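Local coordinates for protein 3-hydroxyisobutyrate dehydrogenase (Thermus thermophilus, PDB 2CVZ) that catalyses the NADP-dependent oxidation of 3-hydroxyisobutyrate, a step of valine catabolism, and binds NADPH, at residues C[169-177]-C[252-260]. Numbering follows the deposited sequence.
Sequences NALLAVNLW and LLRLAREVY
Tyr-260 and Ala-173 make the polar link: the phenol OH donates to Ala-173 O at 2.7 Å, in the carbonyl plane and on a lone pair. Ala-173 O also accepts the helical N-H of Trp-177, so two donors grip this buried oxygen. The phenol packs tightly alongside, CE2 lying 3.4 Å from Ala-173 CB, while Leu-176 CB and CD2 meet the hydroxyl from the same side.

With CG anti to the backbone N (chi1 -177°), the Trp-177 indole turns its six-membered edge toward the Tyr-260 face in a T-shaped pair, planes at 61° and centroids 5.6 Å apart. Val-259 CG2 makes a CH-pi contact over the five-membered ring, 4.0 Å from its centroid. The indole NE1 hydrogen-bonds Glu-181 OE2 of the same chain.

Both segments, on helices 160-188 and 251-267 of the all-helical C-terminal part following the Rossmann-type domain, cross at 73° with axes 9.6 Å apart at closest approach. Helices 229-243 and 276-284 also pack against Tyr-260, and a second subunit brings its own Val-174 against Val-174.

Aliphatic contacts run from the centre of the crossing toward both N-terminal ends. Val-174 CG2 meets Ala-256 CB at 3.6 Å and Leu-253 CD2 at 3.7 Å; that same leucine methyl reaches Ala-170 CB. A leucine in place of Tyr-260, lacking hydroxyl and ring, would probably leave Ala-173 O without its inter-helix donor and the Trp-177 edge without an aromatic face.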
loop_
_atom_site.group_PDB
_atom_site.type_symbol
_atom_site.label_atom_id
_atom_site.label_comp_id
_atom_site.label_asym_id
_atom_site.label_seq_id
_atom_site.Cartn_x
_atom_site.Cartn_y
_atom_site.Cartn_z
ATOM N N ASN C 169 -4.652 18.829 -1.135
ATOM C CA ASN C 169 -3.221 18.555 -1.146
ATOM C C ASN C 169 -2.920 17.065 -1.100
ATOM O O ASN C 169 -1.877 16.627 -1.576
ATOM C CB ASN C 169 -2.531 19.301 -0.006
ATOM C CG ASN C 169 -2.190 20.734 -0.385
ATOM O OD1 ASN C 169 -2.963 21.405 -1.076
ATOM N ND2 ASN C 169 -1.038 21.209 0.064
ATOM N N ALA C 170 -3.832 16.281 -0.535
ATOM C CA ALA C 170 -3.635 14.838 -0.508
ATOM C C ALA C 170 -3.764 14.340 -1.952
ATOM O O ALA C 170 -3.024 13.460 -2.386
ATOM C CB ALA C 170 -4.681 14.169 0.378
ATOM N N LEU C 171 -4.699 14.914 -2.704
ATOM C CA LEU C 171 -4.871 14.505 -4.091
ATOM C C LEU C 171 -3.647 14.912 -4.908
ATOM O O LEU C 171 -3.166 14.141 -5.741
ATOM C CB LEU C 171 -6.136 15.117 -4.690
ATOM C CG LEU C 171 -7.458 14.696 -4.042
ATOM C CD1 LEU C 171 -8.613 15.189 -4.902
ATOM C CD2 LEU C 171 -7.519 13.181 -3.902
ATOM N N LEU C 172 -3.143 16.120 -4.669
ATOM C CA LEU C 172 -1.954 16.587 -5.376
ATOM C C LEU C 172 -0.804 15.615 -5.095
ATOM O O LEU C 172 -0.091 15.197 -6.008
ATOM C CB LEU C 172 -1.584 18.003 -4.909
ATOM C CG LEU C 172 -0.268 18.658 -5.360
ATOM C CD1 LEU C 172 0.880 18.122 -4.539
ATOM C CD2 LEU C 172 -0.035 18.418 -6.848
ATOM N N ALA C 173 -0.644 15.249 -3.826
ATOM C CA ALA C 173 0.420 14.333 -3.418
ATOM C C ALA C 173 0.342 13.004 -4.167
ATOM O O ALA C 173 1.338 12.523 -4.711
ATOM C CB ALA C 173 0.351 14.093 -1.905
ATOM N N VAL C 174 -0.841 12.406 -4.191
ATOM C CA VAL C 174 -1.023 11.143 -4.891
ATOM C C VAL C 174 -0.756 11.293 -6.385
ATOM O O VAL C 174 -0.044 10.490 -6.987
ATOM C CB VAL C 174 -2.453 10.606 -4.695
ATOM C CG1 VAL C 174 -2.715 9.471 -5.665
ATOM C CG2 VAL C 174 -2.634 10.122 -3.268
ATOM N N ASN C 175 -1.335 12.325 -6.987
ATOM C CA ASN C 175 -1.156 12.548 -8.415
ATOM C C ASN C 175 0.314 12.690 -8.779
ATOM O O ASN C 175 0.792 12.077 -9.734
ATOM C CB ASN C 175 -1.911 13.803 -8.855
ATOM C CG ASN C 175 -3.412 13.683 -8.659
ATOM O OD1 ASN C 175 -3.934 12.598 -8.392
ATOM N ND2 ASN C 175 -4.115 14.799 -8.802
ATOM N N LEU C 176 1.025 13.502 -8.003
ATOM C CA LEU C 176 2.437 13.766 -8.238
ATOM C C LEU C 176 3.323 12.540 -8.056
ATOM O O LEU C 176 4.190 12.265 -8.884
ATOM C CB LEU C 176 2.905 14.888 -7.307
ATOM C CG LEU C 176 4.393 15.253 -7.298
ATOM C CD1 LEU C 176 4.835 15.721 -8.681
ATOM C CD2 LEU C 176 4.623 16.352 -6.272
ATOM N N TRP C 177 3.105 11.800 -6.975
ATOM C CA TRP C 177 3.914 10.619 -6.708
ATOM C C TRP C 177 3.676 9.496 -7.710
ATOM O O TRP C 177 4.627 8.898 -8.207
ATOM C CB TRP C 177 3.660 10.117 -5.283
ATOM C CG TRP C 177 4.519 8.945 -4.910
ATOM C CD1 TRP C 177 4.263 7.626 -5.159
ATOM C CD2 TRP C 177 5.789 8.988 -4.250
ATOM N NE1 TRP C 177 5.291 6.848 -4.694
ATOM C CE2 TRP C 177 6.242 7.657 -4.131
ATOM C CE3 TRP C 177 6.589 10.025 -3.747
ATOM C CZ2 TRP C 177 7.462 7.331 -3.530
ATOM C CZ3 TRP C 177 7.805 9.699 -3.148
ATOM C CH2 TRP C 177 8.227 8.361 -3.046
ATOM N N LEU C 252 -5.276 4.266 -0.724
ATOM C CA LEU C 252 -4.357 5.121 -1.469
ATOM C C LEU C 252 -3.926 6.372 -0.717
ATOM O O LEU C 252 -2.734 6.670 -0.641
ATOM C CB LEU C 252 -4.948 5.514 -2.827
ATOM C CG LEU C 252 -5.135 4.387 -3.850
ATOM C CD1 LEU C 252 -5.507 4.993 -5.199
ATOM C CD2 LEU C 252 -3.850 3.587 -3.987
ATOM N N LEU C 253 -4.880 7.105 -0.156
ATOM C CA LEU C 253 -4.529 8.314 0.570
ATOM C C LEU C 253 -3.701 8.015 1.820
ATOM O O LEU C 253 -2.789 8.768 2.157
ATOM C CB LEU C 253 -5.788 9.102 0.933
ATOM C CG LEU C 253 -6.565 9.663 -0.267
ATOM C CD1 LEU C 253 -7.710 10.535 0.239
ATOM C CD2 LEU C 253 -5.634 10.477 -1.163
ATOM N N ARG C 254 -4.008 6.916 2.504
ATOM C CA ARG C 254 -3.247 6.553 3.697
ATOM C C ARG C 254 -1.792 6.282 3.315
ATOM O O ARG C 254 -0.870 6.755 3.977
ATOM C CB ARG C 254 -3.838 5.303 4.357
ATOM C CG ARG C 254 -5.214 5.501 4.976
ATOM C CD ARG C 254 -5.185 6.335 6.261
ATOM N NE ARG C 254 -6.501 6.344 6.903
ATOM C CZ ARG C 254 -6.870 7.160 7.886
ATOM N NH1 ARG C 254 -6.028 8.065 8.376
ATOM N NH2 ARG C 254 -8.096 7.075 8.381
ATOM N N LEU C 255 -1.591 5.514 2.245
ATOM C CA LEU C 255 -0.242 5.187 1.792
ATOM C C LEU C 255 0.516 6.431 1.335
ATOM O O LEU C 255 1.735 6.533 1.509
ATOM C CB LEU C 255 -0.298 4.169 0.649
ATOM C CG LEU C 255 0.282 2.783 0.952
ATOM C CD1 LEU C 255 1.789 2.894 1.170
ATOM C CD2 LEU C 255 -0.399 2.194 2.187
ATOM N N ALA C 256 -0.207 7.378 0.749
ATOM C CA ALA C 256 0.412 8.613 0.280
ATOM C C ALA C 256 1.145 9.330 1.413
ATOM O O ALA C 256 2.249 9.838 1.217
ATOM C CB ALA C 256 -0.645 9.532 -0.325
ATOM N N ARG C 257 0.542 9.373 2.599
ATOM C CA ARG C 257 1.188 10.044 3.727
ATOM C C ARG C 257 2.493 9.349 4.104
ATOM O O ARG C 257 3.478 10.005 4.445
ATOM C CB ARG C 257 0.281 10.073 4.961
ATOM C CG ARG C 257 0.776 11.036 6.057
ATOM C CD ARG C 257 0.679 10.430 7.458
ATOM N NE ARG C 257 1.775 9.505 7.736
ATOM C CZ ARG C 257 3.009 9.879 8.063
ATOM N NH1 ARG C 257 3.319 11.169 8.162
ATOM N NH2 ARG C 257 3.940 8.965 8.283
ATOM N N GLU C 258 2.501 8.019 4.044
ATOM C CA GLU C 258 3.696 7.266 4.406
ATOM C C GLU C 258 4.855 7.450 3.422
ATOM O O GLU C 258 6.006 7.619 3.847
ATOM C CB GLU C 258 3.361 5.775 4.551
ATOM C CG GLU C 258 2.223 5.483 5.529
ATOM C CD GLU C 258 2.417 6.133 6.890
ATOM O OE1 GLU C 258 3.519 6.020 7.457
ATOM O OE2 GLU C 258 1.459 6.753 7.402
ATOM N N VAL C 259 4.571 7.427 2.120
ATOM C CA VAL C 259 5.644 7.596 1.143
ATOM C C VAL C 259 6.241 9.002 1.196
ATOM O O VAL C 259 7.455 9.168 1.058
ATOM C CB VAL C 259 5.181 7.261 -0.308
ATOM C CG1 VAL C 259 4.659 5.826 -0.359
ATOM C CG2 VAL C 259 4.126 8.247 -0.784
ATOM N N TYR C 260 5.410 10.022 1.402
ATOM C CA TYR C 260 5.948 11.376 1.494
ATOM C C TYR C 260 6.728 11.549 2.790
ATOM O O TYR C 260 7.644 12.366 2.859
ATOM C CB TYR C 260 4.831 12.422 1.380
ATOM C CG TYR C 260 4.510 12.756 -0.062
ATOM C CD1 TYR C 260 5.236 13.731 -0.753
ATOM C CD2 TYR C 260 3.525 12.056 -0.756
ATOM C CE1 TYR C 260 4.988 13.996 -2.100
ATOM C CE2 TYR C 260 3.271 12.311 -2.103
ATOM C CZ TYR C 260 4.006 13.282 -2.766
ATOM O OH TYR C 260 3.757 13.531 -4.091
#